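Local atomic coordinates of DspB (Aggregatibacter actinomycetemcomitans, PDB entry 1YHT), a protein that probably hydrolyses the N-acetylglucosamine polysaccharide of bacterial biofilms, as a glycoside hydrolase family 20 beta-N-acetylhexosaminidase, thereby releasing cells from the film. Residues S175-G181 and L211-W216; G182-Y187 and W216-L220. The contacts are given in a common frame with arbitrary orientation. Residues are numbered along the deposited sequence.

Contact 1. Residues S175-G181 and L211-W216; sequences SQHFHIG and LKTRMW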
ATOM      1  N   SER A 175      13.839   4.474  -4.551  1.00 10.13           N
ATOM      2  CA  SER A 175      13.107   4.031  -3.376  1.00  9.62           C
ATOM      3  C   SER A 175      14.021   4.061  -2.169  1.00  9.85           C
ATOM      4  O   SER A 175      15.110   3.492  -2.209  1.00  8.79           O
ATOM      5  CB  SER A 175      12.558   2.605  -3.614  1.00  9.81           C
ATOM      6  OG  SER A 175      11.952   2.117  -2.422  1.00 12.50           O
ATOM      7  N   GLN A 176      13.599   4.755  -1.114  1.00  9.49           N
ATOM      8  CA  GLN A 176      14.270   4.683   0.193  1.00 10.16           C
ATOM      9  C   GLN A 176      13.486   3.952   1.282  1.00  9.58           C
ATOM     10  O   GLN A 176      14.017   3.714   2.400  1.00  8.04           O
ATOM     11  CB  GLN A 176      14.634   6.099   0.650  1.00 10.12           C
ATOM     12  CG  GLN A 176      15.730   6.697  -0.239  1.00 13.50           C
ATOM     13  CD  GLN A 176      15.203   7.250  -1.536  1.00 15.81           C
ATOM     14  OE1 GLN A 176      14.267   8.046  -1.542  1.00 19.74           O
ATOM     15  NE2 GLN A 176      15.771   6.818  -2.637  1.00 21.98           N
ATOM     16  N   HIS A 177      12.252   3.549   0.922  1.00  8.23           N
ATOM     17  CA  HIS A 177      11.375   2.849   1.830  1.00  7.52           C
ATOM     18  C   HIS A 177      10.734   1.720   1.059  1.00  7.37           C
ATOM     19  O   HIS A 177      10.379   1.905  -0.115  1.00  8.44           O
ATOM     20  CB  HIS A 177      10.249   3.760   2.328  1.00  6.51           C
ATOM     21  CG  HIS A 177      10.730   4.978   3.055  1.00  7.18           C
ATOM     22  ND1 HIS A 177      11.199   6.093   2.394  1.00  6.38           N
ATOM     23  CD2 HIS A 177      10.820   5.254   4.373  1.00  5.87           C
ATOM     24  CE1 HIS A 177      11.566   7.005   3.281  1.00  9.52           C
ATOM     25  NE2 HIS A 177      11.359   6.517   4.496  1.00  8.36           N
ATOM     26  N   PHE A 178      10.472   0.621   1.745  1.00  6.24           N
ATOM     27  CA  PHE A 178       9.757  -0.517   1.156  1.00  6.21           C
ATOM     28  C   PHE A 178       8.612  -0.840   2.090  1.00  6.55           C
ATOM     29  O   PHE A 178       8.812  -0.994   3.294  1.00  5.80           O
ATOM     30  CB  PHE A 178      10.761  -1.681   1.025  1.00  7.69           C
ATOM     31  CG  PHE A 178      10.245  -2.896   0.317  1.00  5.88           C
ATOM     32  CD1 PHE A 178      10.796  -3.292  -0.905  1.00  7.23           C
ATOM     33  CD2 PHE A 178       9.311  -3.683   0.891  1.00  6.30           C
ATOM     34  CE1 PHE A 178      10.371  -4.451  -1.555  1.00  6.99           C
ATOM     35  CE2 PHE A 178       8.861  -4.866   0.254  1.00  7.21           C
ATOM     36  CZ  PHE A 178       9.396  -5.233  -0.988  1.00  7.08           C
ATOM     37  N   HIS A 179       7.406  -0.982   1.518  1.00  5.75           N
ATOM     38  CA  HIS A 179       6.221  -1.202   2.307  1.00  6.28           C
ATOM     39  C   HIS A 179       5.937  -2.706   2.344  1.00  6.45           C
ATOM     40  O   HIS A 179       5.721  -3.331   1.302  1.00  5.14           O
ATOM     41  CB  HIS A 179       5.069  -0.373   1.752  1.00  6.64           C
ATOM     42  CG  HIS A 179       3.936  -0.158   2.714  1.00  6.33           C
ATOM     43  ND1 HIS A 179       3.221  -1.207   3.270  1.00  6.15           N
ATOM     44  CD2 HIS A 179       3.404   0.974   3.225  1.00  5.31           C
ATOM     45  CE1 HIS A 179       2.285  -0.716   4.064  1.00 10.16           C
ATOM     46  NE2 HIS A 179       2.345   0.603   4.024  1.00  8.03           N
ATOM     47  N   ILE A 180       5.952  -3.262   3.560  1.00  6.00           N
ATOM     48  CA  ILE A 180       5.734  -4.679   3.784  1.00  6.75           C
ATOM     49  C   ILE A 180       4.272  -5.105   4.036  1.00  6.74           C
ATOM     50  O   ILE A 180       3.977  -6.299   4.336  1.00  7.48           O
ATOM     51  CB  ILE A 180       6.669  -5.245   4.923  1.00  5.95           C
ATOM     52  CG1 ILE A 180       6.287  -4.679   6.290  1.00  7.28           C
ATOM     53  CG2 ILE A 180       8.152  -5.009   4.536  1.00  6.57           C
ATOM     54  CD1 ILE A 180       6.950  -5.307   7.453  1.00  7.00           C
ATOM     55  N   GLY A 181       3.355  -4.184   3.827  1.00  6.18           N
ATOM     56  CA  GLY A 181       1.959  -4.463   3.976  1.00  6.20           C
ATOM     57  C   GLY A 181       1.579  -4.622   5.425  1.00  7.23           C
ATOM     58  O   GLY A 181       1.820  -3.689   6.236  1.00  7.19           O
ATOM     59  N   LEU A 211      17.343   0.045   3.094  1.00 10.14           N
ATOM     60  CA  LEU A 211      15.979   0.517   3.027  1.00 11.26           C
ATOM     61  C   LEU A 211      15.269   0.554   4.398  1.00 11.17           C
ATOM     62  O   LEU A 211      15.374  -0.368   5.203  1.00 11.20           O
ATOM     63  CB  LEU A 211      15.149  -0.338   2.061  1.00 11.13           C
ATOM     64  CG  LEU A 211      15.597  -0.290   0.607  1.00 14.01           C
ATOM     65  CD1 LEU A 211      15.030  -1.436  -0.179  1.00 12.35           C
ATOM     66  CD2 LEU A 211      15.185   1.055  -0.018  1.00 13.51           C
ATOM     67  N   LYS A 212      14.492   1.608   4.589  1.00 10.37           N
ATOM     68  CA  LYS A 212      13.540   1.708   5.672  1.00 10.15           C
ATOM     69  C   LYS A 212      12.258   0.962   5.331  1.00  9.28           C
ATOM     70  O   LYS A 212      11.947   0.708   4.166  1.00  9.33           O
ATOM     71  CB  LYS A 212      13.243   3.166   5.979  1.00 10.89           C
ATOM     72  CG  LYS A 212      14.444   3.894   6.523  1.00 12.87           C
ATOM     73  CD  LYS A 212      14.222   5.371   6.301  1.00 14.73           C
ATOM     74  CE  LYS A 212      15.258   6.216   6.887  1.00 17.07           C
ATOM     75  NZ  LYS A 212      15.029   7.626   6.462  1.00 16.76           N
ATOM     76  N   THR A 213      11.542   0.583   6.376  1.00  8.04           N
ATOM     77  CA  THR A 213      10.326  -0.207   6.286  1.00  7.57           C
ATOM     78  C   THR A 213       9.093   0.663   6.567  1.00  7.71           C
ATOM     79  O   THR A 213       9.057   1.446   7.520  1.00  6.60           O
ATOM     80  CB  THR A 213      10.402  -1.379   7.343  1.00  7.42           C
ATOM     81  OG1 THR A 213      11.605  -2.137   7.154  1.00  7.36           O
ATOM     82  CG2 THR A 213       9.184  -2.274   7.299  1.00  7.54           C
ATOM     83  N   ARG A 214       8.093   0.510   5.715  1.00  8.16           N
ATOM     84  CA  ARG A 214       6.751   1.007   5.959  1.00  7.59           C
ATOM     85  C   ARG A 214       5.813  -0.187   6.169  1.00  7.74           C
ATOM     86  O   ARG A 214       5.987  -1.283   5.597  1.00  5.82           O
ATOM     87  CB  ARG A 214       6.277   1.936   4.826  1.00  7.13           C
ATOM     88  CG  ARG A 214       7.026   3.244   4.781  1.00  8.13           C
ATOM     89  CD  ARG A 214       6.243   4.441   5.366  1.00  7.53           C
ATOM     90  NE  ARG A 214       7.121   5.601   5.526  1.00  5.95           N
ATOM     91  CZ  ARG A 214       7.292   6.593   4.647  1.00  8.70           C
ATOM     92  NH1 ARG A 214       6.571   6.665   3.527  1.00  9.27           N
ATOM     93  NH2 ARG A 214       8.205   7.541   4.896  1.00  9.08           N
ATOM     94  N   MET A 215       4.818   0.031   7.025  1.00  8.18           N
ATOM     95  CA  MET A 215       3.871  -1.007   7.386  1.00  8.06           C
ATOM     96  C   MET A 215       2.515  -0.461   7.817  1.00  7.49           C
ATOM     97  O   MET A 215       2.463   0.550   8.488  1.00  8.74           O
ATOM     98  CB  MET A 215       4.480  -1.821   8.545  1.00  8.26           C
ATOM     99  CG  MET A 215       3.763  -3.068   8.791  1.00  9.66           C
ATOM    100  SD  MET A 215       4.565  -3.998  10.160  1.00 12.82           S
ATOM    101  CE  MET A 215       3.937  -3.052  11.505  1.00 12.99           C
ATOM    102  N   TRP A 216       1.423  -1.160   7.449  1.00  6.97           N
ATOM    103  CA  TRP A 216       0.069  -0.820   7.864  1.00  7.82           C
ATOM    104  C   TRP A 216      -0.045  -1.012   9.401  1.00  8.49           C
ATOM    105  O   TRP A 216       0.705  -1.806   9.982  1.00  8.63           O
ATOM    106  CB  TRP A 216      -0.982  -1.677   7.112  1.00  7.50           C
ATOM    107  CG  TRP A 216      -1.054  -1.471   5.621  1.00  6.73           C
ATOM    108  CD1 TRP A 216      -0.782  -2.385   4.651  1.00  6.79           C
ATOM    109  CD2 TRP A 216      -1.428  -0.266   4.939  1.00  8.58           C
ATOM    110  NE1 TRP A 216      -0.976  -1.828   3.401  1.00  7.33           N
ATOM    111  CE2 TRP A 216      -1.367  -0.533   3.552  1.00  4.63           C
ATOM    112  CE3 TRP A 216      -1.886   0.988   5.369  1.00  5.80           C
ATOM    113  CZ2 TRP A 216      -1.703   0.418   2.585  1.00  8.50           C
ATOM    114  CZ3 TRP A 216      -2.225   1.915   4.443  1.00  7.54           C
ATOM    115  CH2 TRP A 216      -2.122   1.635   3.034  1.00  9.82           C
TER
HETATM  116  O   HOH W   1      12.088   7.895   6.774  1.00 10.01           O

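Contact 2. Residues G182-Y187 and W216-L220; sequences GDEFGY and WNDGL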
ATOM      1  N   GLY A 182       0.990  -5.793   5.741  1.00  7.15           N
ATOM      2  CA  GLY A 182       0.584  -6.106   7.104  1.00  8.23           C
ATOM      3  C   GLY A 182      -0.843  -5.673   7.476  1.00  9.09           C
ATOM      4  O   GLY A 182      -1.145  -5.462   8.660  1.00  9.54           O
ATOM      5  N   ASP A 183      -1.707  -5.556   6.469  1.00  9.56           N
ATOM      6  CA  ASP A 183      -3.118  -5.262   6.692  1.00  9.98           C
ATOM      7  C   ASP A 183      -4.011  -6.475   6.594  1.00 10.44           C
ATOM      8  O   ASP A 183      -3.768  -7.391   5.794  1.00 11.10           O
ATOM      9  CB  ASP A 183      -3.637  -4.185   5.734  1.00  9.98           C
ATOM     10  CG  ASP A 183      -3.533  -4.608   4.255  1.00  9.90           C
ATOM     11  OD1 ASP A 183      -2.549  -5.288   3.898  1.00 10.43           O
ATOM     12  OD2 ASP A 183      -4.435  -4.256   3.453  1.00  9.33           O
ATOM     13  N   GLU A 184      -5.035  -6.451   7.456  1.00 10.99           N
ATOM     14  CA  GLU A 184      -6.169  -7.361   7.430  1.00 11.81           C
ATOM     15  C   GLU A 184      -5.768  -8.817   7.393  1.00 12.05           C
ATOM     16  O   GLU A 184      -6.285  -9.560   6.587  1.00 13.91           O
ATOM     17  CB  GLU A 184      -7.096  -7.044   6.227  1.00 11.65           C
ATOM     18  CG  GLU A 184      -7.600  -5.620   6.156  1.00  8.85           C
ATOM     19  CD  GLU A 184      -8.605  -5.387   5.029  1.00 13.07           C
ATOM     20  OE1 GLU A 184      -8.332  -5.839   3.889  1.00 11.87           O
ATOM     21  OE2 GLU A 184      -9.673  -4.756   5.302  1.00  9.09           O
ATOM     22  N   PHE A 185      -4.890  -9.237   8.289  1.00 12.32           N
ATOM     23  CA  PHE A 185      -4.390 -10.597   8.307  1.00 13.32           C
ATOM     24  C   PHE A 185      -4.863 -11.238   9.617  1.00 15.41           C
ATOM     25  O   PHE A 185      -5.170 -10.526  10.607  1.00 15.08           O
ATOM     26  CB  PHE A 185      -2.852 -10.632   8.204  1.00 13.29           C
ATOM     27  CG  PHE A 185      -2.160 -10.037   9.408  1.00 13.58           C
ATOM     28  CD1 PHE A 185      -1.858 -10.828  10.497  1.00 15.51           C
ATOM     29  CD2 PHE A 185      -1.896  -8.680   9.493  1.00 12.34           C
ATOM     30  CE1 PHE A 185      -1.297 -10.300  11.609  1.00 12.74           C
ATOM     31  CE2 PHE A 185      -1.354  -8.149  10.638  1.00 10.85           C
ATOM     32  CZ  PHE A 185      -1.033  -8.969  11.681  1.00 12.89           C
ATOM     33  N   GLY A 186      -4.959 -12.560   9.620  1.00 17.66           N
ATOM     34  CA  GLY A 186      -5.294 -13.304  10.848  1.00 21.31           C
ATOM     35  C   GLY A 186      -6.676 -13.076  11.441  1.00 23.58           C
ATOM     36  O   GLY A 186      -6.887 -13.238  12.654  1.00 25.32           O
ATOM     37  N   TYR A 187      -7.645 -12.729  10.617  1.00 26.34           N
ATOM     38  CA  TYR A 187      -8.940 -12.331  11.157  1.00 28.87           C
ATOM     39  C   TYR A 187      -9.672 -13.474  11.874  1.00 30.60           C
ATOM     40  O   TYR A 187     -10.383 -13.217  12.856  1.00 30.34           O
ATOM     41  CB  TYR A 187      -9.839 -11.674  10.086  1.00 29.17           C
ATOM     42  CG  TYR A 187      -9.613 -10.154   9.875  1.00 31.10           C
ATOM     43  CD1 TYR A 187     -10.327  -9.472   8.892  1.00 32.39           C
ATOM     44  CD2 TYR A 187      -8.708  -9.413  10.655  1.00 29.53           C
ATOM     45  CE1 TYR A 187     -10.161  -8.089   8.681  1.00 33.66           C
ATOM     46  CE2 TYR A 187      -8.530  -8.040  10.449  1.00 31.95           C
ATOM     47  CZ  TYR A 187      -9.274  -7.384   9.459  1.00 32.56           C
ATOM     48  OH  TYR A 187      -9.141  -6.025   9.253  1.00 32.05           O
ATOM     49  N   TRP A 216       1.423  -1.160   7.449  1.00  6.97           N
ATOM     50  CA  TRP A 216       0.069  -0.820   7.864  1.00  7.82           C
ATOM     51  C   TRP A 216      -0.045  -1.012   9.401  1.00  8.49           C
ATOM     52  O   TRP A 216       0.705  -1.806   9.982  1.00  8.63           O
ATOM     53  CB  TRP A 216      -0.982  -1.677   7.112  1.00  7.50           C
ATOM     54  CG  TRP A 216      -1.054  -1.471   5.621  1.00  6.73           C
ATOM     55  CD1 TRP A 216      -0.782  -2.385   4.651  1.00  6.79           C
ATOM     56  CD2 TRP A 216      -1.428  -0.266   4.939  1.00  8.58           C
ATOM     57  NE1 TRP A 216      -0.976  -1.828   3.401  1.00  7.33           N
ATOM     58  CE2 TRP A 216      -1.367  -0.533   3.552  1.00  4.63           C
ATOM     59  CE3 TRP A 216      -1.886   0.988   5.369  1.00  5.80           C
ATOM     60  CZ2 TRP A 216      -1.703   0.418   2.585  1.00  8.50           C
ATOM     61  CZ3 TRP A 216      -2.225   1.915   4.443  1.00  7.54           C
ATOM     62  CH2 TRP A 216      -2.122   1.635   3.034  1.00  9.82           C
ATOM     63  N   ASN A 217      -0.948  -0.282  10.064  1.00  8.89           N
ATOM     64  CA  ASN A 217      -1.014  -0.364  11.557  1.00  9.27           C
ATOM     65  C   ASN A 217      -1.721  -1.572  12.168  1.00  9.23           C
ATOM     66  O   ASN A 217      -1.731  -1.710  13.364  1.00  9.59           O
ATOM     67  CB  ASN A 217      -1.638   0.896  12.154  1.00  8.73           C
ATOM     68  CG  ASN A 217      -3.076   1.054  11.783  1.00  9.20           C
ATOM     69  OD1 ASN A 217      -3.391   1.401  10.653  1.00  8.52           O
ATOM     70  ND2 ASN A 217      -3.978   0.773  12.730  1.00  7.91           N
ATOM     71  N   ASP A 218      -2.306  -2.438  11.349  1.00 10.52           N
ATOM     72  CA  ASP A 218      -3.294  -3.390  11.806  1.00 10.57           C
ATOM     73  C   ASP A 218      -2.772  -4.326  12.927  1.00 11.32           C
ATOM     74  O   ASP A 218      -3.531  -4.695  13.832  1.00 11.18           O
ATOM     75  CB  ASP A 218      -3.805  -4.282  10.678  1.00 10.03           C
ATOM     76  CG  ASP A 218      -4.340  -3.526   9.501  1.00  9.65           C
ATOM     77  OD1 ASP A 218      -5.385  -3.940   8.980  1.00  8.43           O
ATOM     78  OD2 ASP A 218      -3.690  -2.539   9.077  1.00  8.42           O
ATOM     79  N   GLY A 219      -1.497  -4.705  12.827  1.00 10.83           N
ATOM     80  CA  GLY A 219      -0.904  -5.661  13.746  1.00 11.80           C
ATOM     81  C   GLY A 219      -0.284  -5.065  14.966  1.00 11.31           C
ATOM     82  O   GLY A 219       0.336  -5.763  15.733  1.00 10.29           O
ATOM     83  N   LEU A 220      -0.489  -3.756  15.157  1.00 12.09           N
ATOM     84  CA  LEU A 220       0.094  -3.040  16.279  1.00 11.56           C
ATOM     85  C   LEU A 220      -0.911  -3.031  17.403  1.00 12.07           C
ATOM     86  O   LEU A 220      -1.900  -2.274  17.371  1.00  8.99           O
ATOM     87  CB  LEU A 220       0.493  -1.608  15.867  1.00 12.18           C
ATOM     88  CG  LEU A 220       1.556  -1.524  14.763  1.00 13.41           C
ATOM     89  CD1 LEU A 220       1.861  -0.108  14.337  1.00 12.62           C
ATOM     90  CD2 LEU A 220       2.833  -2.201  15.192  1.00 15.34           C
TER
HETATM   91  O   HOH W   2       0.385  -4.433  10.788  1.00  7.47           O

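Contact 1. Residues S175-G181 and L211-W216
Strands 177-181 and 212-216 are parallel neighbours in the TIM barrel, joined through helix 192-208 as a beta-alpha-beta unit. Phe178 and Thr213 share the face covered by that helix, where Leu206 also meets Ile180; with chi1 in p, Ile180 brings CD1 to 3.8 Å from Met215 SD. The opposite face, toward the barrel interior, carries His177, His179, Lys212 and Arg214; polar residues suit it because Glu110, Glu233 and Thr235 offer partners. A water links His177 NE2 (2.8 Å) to Lys212 NZ (3.0 Å), while ND1 bonds Glu110. Arg214, with chi2 at -103°, brings NH2 over the His177 ring, 3.3 Å from NE2 without hydrogen bonding to it, while its NE forms a salt bridge with Glu233. His179 (t) uses both ring nitrogens: NE2 bonds Thr235, ND1 accepts Gly181 N at 3.0 Å. Its edge meets the Trp216 face, the centroids of the His179 ring and the Trp216 five-membered ring 4.4 Å apart. Gly181 has positive phi, which suits glycine, and its O accepts Trp216 N at 2.8 Å.

Contact 2. Residues G182-Y187 and W216-L220
Two loops at the C-terminal ends of the barrel strands, where TIM-barrel enzymes place their active sites, meet here. The direct hydrogen bond runs from Glu184 N to Asp218 OD1 (3.0 Å). An aspartate fits because its two oxygens can serve two partners: OD2 accepts from Trp237 NE1. Water supplies a second polar link, donating to Gly182 O and Trp216 O and accepting from Gly219 N, each 2.8 Å away, so it fills the space between the two backbones. Van der Waals contact does the rest. Asp183 OD1 lies 3.5 Å from Trp216 CD1, and Phe185 CZ is 3.9 Å from Gly219 CA; a beta carbon on Gly219 would come within 3.1 Å of that CZ, so glycine suits the place. Gly182 is likewise apt, since a side chain at its backbone angles would jam against the preceding carbonyl. Asp183 and Glu184 match the Asp-Glu pair of family 20 enzymes, consistent with a catalytic role; Glu184 OE1 bonds His120. Segment 182-187 leads from strand 177-181 towards helix 192-208, whose Phe195 meets Phe185, while the type I turn 217-220 follows strand 212-216 and sets Asn217 against strand 233-236.

Contact 2 continues contact 1 out of the barrel: the chain runs directly from strands 177-181 and 212-216 into the two loops, which remain in contact, and the centres of the two contacts are 15 Å apart. Trp216 belongs to both, and Met215 CE of contact 1 packs 3.9 Å from Leu220 CD2 of contact 2. The junction probably lines the substrate pocket. The side chains of Trp216 and of Asp183 each come within about 3 Å of a bound acetate, and that of Glu184 lies about 4 Å from a glycerol (nearest atoms); these molecules probably come from the crystallisation liquor, yet their positions are consistent with a sugar-binding site. Trp216, with Trp237 and Tyr272, probably forms an aromatic wall beside Asp183 and Glu184.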